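Local coordinates for interferon-inducible protein AIM2 (Mus musculus, PDB 4JBM), which senses double-stranded DNA in the cytosol through its HIN domain, the part present here, and triggers inflammasome assembly and pyroptosis, at residues T7-I12 with H28-T33; R99-K104 with D134-M139. All coordinates share one frame; numbering follows the deposited sequence.

Contact 1 of 2, residues T7-I12 with H28-T33; sequences TVLKAI and HATVAT
T7 and A32 form an antiparallel hydrogen-bonded pair, T7 N giving a nearly straight bond of 2.8 Å to A32 O and T7 O taking A32 N in return. Farther along, T30 O accepts two bonds, from L9 N at 2.8 Å and from K10 N at 3.2 Å, while T30 N is bonded to K10 O. With L9 and K10 both opposite T30, this is a classic beta bulge, which shifts the register by one residue within the hairpin of strands 4-16 and 25-32 in the first OB fold of the HIN domain. I12 N bonds to H28 O, lying almost straight beyond the carbonyl.

The apolar contacts divide between the two faces of the sheet. V8 CG2 meets V31 CG1 at 4.0 Å, and A11 CB meets A29 CB at 3.8 Å, on a face where F51 packs on V8 and A29. The bulged L9 turns its side chain to the partner strand, laying CD2 against A32 CB at 3.6 Å; A94 of helix 88-95 also packs on L9. Water extends the polar pairing: T7 OG1 stands anti to the carbonyl carbon and beside the backbone N (chi1 -57°), within 2.6 Å of a water that donates to A32 O.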
loop_
_atom_site.group_PDB
_atom_site.type_symbol
_atom_site.label_atom_id
_atom_site.label_comp_id
_atom_site.label_asym_id
_atom_site.label_seq_id
_atom_site.Cartn_x
_atom_site.Cartn_y
_atom_site.Cartn_z
ATOM N N THR A 7 -5.339 16.174 3.118
ATOM C CA THR A 7 -5.437 16.345 1.680
ATOM C C THR A 7 -5.242 14.968 1.049
ATOM O O THR A 7 -4.276 14.276 1.366
ATOM C CB THR A 7 -4.334 17.300 1.184
ATOM O OG1 THR A 7 -4.433 18.550 1.878
ATOM C CG2 THR A 7 -4.445 17.531 -0.316
ATOM N N VAL A 8 -6.145 14.564 0.160
ATOM C CA VAL A 8 -6.010 13.249 -0.469
ATOM C C VAL A 8 -5.009 13.295 -1.622
ATOM O O VAL A 8 -5.105 14.138 -2.512
ATOM C CB VAL A 8 -7.363 12.683 -0.952
ATOM C CG1 VAL A 8 -7.169 11.295 -1.554
ATOM C CG2 VAL A 8 -8.343 12.618 0.195
ATOM N N LEU A 9 -4.049 12.376 -1.580
ATOM C CA LEU A 9 -2.946 12.304 -2.537
ATOM C C LEU A 9 -3.121 11.183 -3.558
ATOM O O LEU A 9 -2.752 11.340 -4.721
ATOM C CB LEU A 9 -1.625 12.085 -1.791
ATOM C CG LEU A 9 -0.779 13.291 -1.372
ATOM C CD1 LEU A 9 -1.627 14.442 -0.913
ATOM C CD2 LEU A 9 0.171 12.873 -0.270
ATOM N N LYS A 10 -3.664 10.051 -3.112
ATOM C CA LYS A 10 -3.884 8.890 -3.979
ATOM C C LYS A 10 -5.027 8.049 -3.419
ATOM O O LYS A 10 -5.217 7.996 -2.203
ATOM C CB LYS A 10 -2.606 8.053 -4.064
ATOM C CG LYS A 10 -2.632 6.880 -5.041
ATOM C CD LYS A 10 -1.408 5.969 -4.846
ATOM C CE LYS A 10 -1.326 4.889 -5.913
ATOM N NZ LYS A 10 -2.362 3.850 -5.713
ATOM N N ALA A 11 -5.789 7.403 -4.299
ATOM C CA ALA A 11 -6.854 6.485 -3.883
ATOM C C ALA A 11 -7.203 5.528 -5.019
ATOM O O ALA A 11 -7.504 5.967 -6.131
ATOM C CB ALA A 11 -8.094 7.259 -3.433
ATOM N N ILE A 12 -7.143 4.227 -4.744
ATOM C CA ILE A 12 -7.535 3.228 -5.733
ATOM C C ILE A 12 -9.041 2.962 -5.678
ATOM O O ILE A 12 -9.676 3.172 -4.643
ATOM C CB ILE A 12 -6.782 1.901 -5.540
ATOM C CG1 ILE A 12 -7.258 1.188 -4.273
ATOM C CG2 ILE A 12 -5.280 2.145 -5.515
ATOM C CD1 ILE A 12 -6.519 -0.114 -3.985
ATOM N N HIS A 28 -7.908 1.511 -0.453
ATOM C CA HIS A 28 -6.758 2.136 0.172
ATOM C C HIS A 28 -6.481 3.498 -0.449
ATOM O O HIS A 28 -6.668 3.703 -1.652
ATOM C CB HIS A 28 -5.537 1.235 0.026
ATOM C CG HIS A 28 -5.636 -0.026 0.819
ATOM N ND1 HIS A 28 -6.152 -1.196 0.305
ATOM C CD2 HIS A 28 -5.306 -0.292 2.106
ATOM C CE1 HIS A 28 -6.121 -2.132 1.234
ATOM N NE2 HIS A 28 -5.612 -1.614 2.336
ATOM N N ALA A 29 -6.009 4.419 0.383
ATOM C CA ALA A 29 -5.709 5.764 -0.068
ATOM C C ALA A 29 -4.471 6.284 0.642
ATOM O O ALA A 29 -4.033 5.714 1.635
ATOM C CB ALA A 29 -6.900 6.687 0.175
ATOM N N THR A 30 -3.882 7.344 0.109
ATOM C CA THR A 30 -2.798 8.032 0.803
ATOM C C THR A 30 -3.247 9.454 1.029
ATOM O O THR A 30 -3.746 10.102 0.110
ATOM C CB THR A 30 -1.505 8.041 -0.014
ATOM O OG1 THR A 30 -1.113 6.695 -0.294
ATOM C CG2 THR A 30 -0.382 8.735 0.753
ATOM N N VAL A 31 -3.120 9.934 2.256
ATOM C CA VAL A 31 -3.522 11.305 2.541
ATOM C C VAL A 31 -2.377 11.990 3.270
ATOM O O VAL A 31 -1.441 11.327 3.717
ATOM C CB VAL A 31 -4.823 11.360 3.368
ATOM C CG1 VAL A 31 -5.943 10.606 2.666
ATOM C CG2 VAL A 31 -4.584 10.802 4.750
ATOM N N ALA A 32 -2.438 13.308 3.379
ATOM C CA ALA A 32 -1.338 14.053 3.976
ATOM C C ALA A 32 -1.812 15.293 4.696
ATOM O O ALA A 32 -2.780 15.933 4.299
ATOM C CB ALA A 32 -0.312 14.429 2.917
ATOM N N THR A 33 -1.102 15.635 5.761
ATOM C CA THR A 33 -1.283 16.927 6.394
ATOM C C THR A 33 -0.165 17.811 5.882
ATOM O O THR A 33 0.518 17.457 4.922
ATOM C CB THR A 33 -1.217 16.826 7.922
ATOM O OG1 THR A 33 0.014 16.207 8.321
ATOM C CG2 THR A 33 -2.369 15.997 8.431
HETATM O O HOH W 1 -3.028 18.925 4.028
HETATM O O HOH W 2 -3.579 4.213 -2.464
#

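Contact 2 of 2, residues R99-K104 with D134-M139; sequences RISKLK and DKTGTM
Helix 100-103, with R99 at its N-cap position, sets its first turn against the type I turn D134-G137 and the start of strand 137-144, CA of S101 lying 5.4 Å from CA of T136. Two side chains of the turn receive the helix's opening N-H groups. D134 OD2 accepts from I100 N at 2.9 Å, using its syn lone pair, and T136 OG1 accepts from S101 N at 3.2 Å in a nearly straight bond (167°). The D134 carboxylate also organises its own turn: OD1 takes T136 N at 2.7 Å from above the carboxylate plane, forming an Asx turn. For T136, chi1 of 58° sets OG1 between the backbone N and the carbonyl carbon, on the side of the helix.

R99 crosses D134 obliquely. Its NH1 stands 3.6 Å from D134 OD2, a salt bridge that is an attraction of charges without a directed hydrogen bond, the oxygen being far from the plane of the guanidinium; NH2 is bonded instead to T97 O. A water accepts from both R99 NH1 and K135 N, and both residues also pack on phosphates of the bound DNA.

On the inner side, I100 CG2 touches M139 CB at 3.7 Å, the two side chains running alongside one another in opposite senses, while I100 CD1 reaches G137 O. Deeper in, L103 CD1 approaches M139 SD, and L174 of strand 171-175 packs on both residues.

Two acceptors from one turn thus satisfy the first two N-H groups of the helix, and the negative charge of D134 is probably stabilised by the N-H groups at this helix end, I100 N above all, while partly offsetting R99 beside the DNA backbone.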
loop_
_atom_site.group_PDB
_atom_site.type_symbol
_atom_site.label_atom_id
_atom_site.label_comp_id
_atom_site.label_asym_id
_atom_site.label_seq_id
_atom_site.Cartn_x
_atom_site.Cartn_y
_atom_site.Cartn_z
ATOM N N ARG A 99 13.149 2.198 -0.144
ATOM C CA ARG A 99 14.295 1.320 -0.397
ATOM C C ARG A 99 14.255 0.101 0.550
ATOM O O ARG A 99 13.623 0.148 1.602
ATOM C CB ARG A 99 15.613 2.100 -0.248
ATOM C CG ARG A 99 15.824 3.205 -1.290
ATOM C CD ARG A 99 15.727 2.668 -2.706
ATOM N NE ARG A 99 14.362 2.773 -3.214
ATOM C CZ ARG A 99 13.928 2.206 -4.330
ATOM N NH1 ARG A 99 14.760 1.501 -5.094
ATOM N NH2 ARG A 99 12.661 2.354 -4.686
ATOM N N ILE A 100 14.869 -1.004 0.141
ATOM C CA ILE A 100 14.908 -2.219 0.963
ATOM C C ILE A 100 15.654 -2.051 2.301
ATOM O O ILE A 100 15.167 -2.495 3.345
ATOM C CB ILE A 100 15.496 -3.387 0.161
ATOM C CG1 ILE A 100 14.550 -3.744 -0.981
ATOM C CG2 ILE A 100 15.702 -4.606 1.043
ATOM C CD1 ILE A 100 15.113 -4.778 -1.933
ATOM N N SER A 101 16.817 -1.401 2.267
ATOM C CA SER A 101 17.594 -1.133 3.477
ATOM C C SER A 101 16.818 -0.285 4.481
ATOM O O SER A 101 17.019 -0.392 5.692
ATOM C CB SER A 101 18.916 -0.446 3.125
ATOM O OG SER A 101 18.700 0.845 2.577
ATOM N N LYS A 102 15.924 0.557 3.974
ATOM C CA LYS A 102 15.083 1.358 4.848
ATOM C C LYS A 102 13.983 0.473 5.415
ATOM O O LYS A 102 13.664 0.548 6.597
ATOM C CB LYS A 102 14.485 2.533 4.074
ATOM C CG LYS A 102 13.609 3.472 4.906
ATOM C CD LYS A 102 12.826 4.449 4.010
ATOM C CE LYS A 102 13.695 5.079 2.915
ATOM N NZ LYS A 102 13.125 4.890 1.541
ATOM N N LEU A 103 13.421 -0.383 4.570
ATOM C CA LEU A 103 12.327 -1.248 4.985
ATOM C C LEU A 103 12.773 -2.215 6.077
ATOM O O LEU A 103 11.971 -2.606 6.927
ATOM C CB LEU A 103 11.767 -2.033 3.793
ATOM C CG LEU A 103 10.886 -1.285 2.791
ATOM C CD1 LEU A 103 10.341 -2.230 1.727
ATOM C CD2 LEU A 103 9.743 -0.605 3.525
ATOM N N LYS A 104 14.051 -2.595 6.052
ATOM C CA LYS A 104 14.589 -3.597 6.976
ATOM C C LYS A 104 14.404 -3.234 8.450
ATOM O O LYS A 104 14.307 -4.108 9.305
ATOM C CB LYS A 104 16.083 -3.810 6.723
ATOM C CG LYS A 104 16.447 -4.458 5.400
ATOM C CD LYS A 104 15.941 -5.876 5.299
ATOM C CE LYS A 104 16.393 -6.513 4.000
ATOM N NZ LYS A 104 17.854 -6.348 3.797
ATOM N N ASP A 134 16.872 -3.986 -4.941
ATOM C CA ASP A 134 17.285 -2.667 -5.398
ATOM C C ASP A 134 18.771 -2.523 -5.078
ATOM O O ASP A 134 19.428 -3.515 -4.767
ATOM C CB ASP A 134 16.412 -1.552 -4.799
ATOM C CG ASP A 134 16.488 -1.475 -3.271
ATOM O OD1 ASP A 134 17.512 -1.872 -2.685
ATOM O OD2 ASP A 134 15.502 -1.022 -2.650
ATOM N N LYS A 135 19.308 -1.310 -5.153
ATOM C CA LYS A 135 20.734 -1.120 -4.900
ATOM C C LYS A 135 21.131 -1.206 -3.421
ATOM O O LYS A 135 22.317 -1.226 -3.100
ATOM C CB LYS A 135 21.215 0.194 -5.531
ATOM C CG LYS A 135 21.255 0.147 -7.053
ATOM C CD LYS A 135 21.870 1.392 -7.667
ATOM C CE LYS A 135 22.681 1.028 -8.899
ATOM N NZ LYS A 135 21.941 0.092 -9.791
ATOM N N THR A 136 20.144 -1.281 -2.531
ATOM C CA THR A 136 20.405 -1.230 -1.092
ATOM C C THR A 136 20.387 -2.611 -0.423
ATOM O O THR A 136 20.708 -2.738 0.763
ATOM C CB THR A 136 19.373 -0.357 -0.358
ATOM O OG1 THR A 136 18.056 -0.869 -0.587
ATOM C CG2 THR A 136 19.473 1.111 -0.812
ATOM N N GLY A 137 19.969 -3.628 -1.169
ATOM C CA GLY A 137 19.890 -4.971 -0.633
ATOM C C GLY A 137 18.885 -5.849 -1.348
ATOM O O GLY A 137 18.334 -5.471 -2.385
ATOM N N THR A 138 18.674 -7.043 -0.804
ATOM C CA THR A 138 17.690 -7.979 -1.330
ATOM C C THR A 138 16.667 -8.263 -0.245
ATOM O O THR A 138 16.946 -8.098 0.948
ATOM C CB THR A 138 18.328 -9.302 -1.777
ATOM O OG1 THR A 138 19.009 -9.902 -0.665
ATOM C CG2 THR A 138 19.319 -9.054 -2.907
ATOM N N MET A 139 15.485 -8.700 -0.657
ATOM C CA MET A 139 14.426 -8.966 0.303
ATOM C C MET A 139 13.447 -9.959 -0.288
ATOM O O MET A 139 13.534 -10.291 -1.463
ATOM C CB MET A 139 13.718 -7.655 0.668
ATOM C CG MET A 139 12.989 -7.664 1.999
ATOM S SD MET A 139 12.141 -6.096 2.259
ATOM C CE MET A 139 11.513 -6.371 3.922
HETATM O O HOH W 3 17.909 1.495 -5.222
#

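Overall arrangement
The two contacts share no secondary-structure element: their centres are about 25 Å apart and their nearest atoms about 14 Å. Contact 1 lies within the beta sheet of the first OB fold, joining neighbouring strands of one hairpin. In contact 2 a short helix from the connection between the folds packs on a turn and strand of the second. Both are partly buried, yet contact 1 has no exposed touching residue and sits nearer the centre of the chain, whereas contact 2 runs from buried apolar side chains to an exposed turn close to DNA. Main-chain pairing dominates contact 1; in contact 2, side-chain acceptors and charge do most of the polar work.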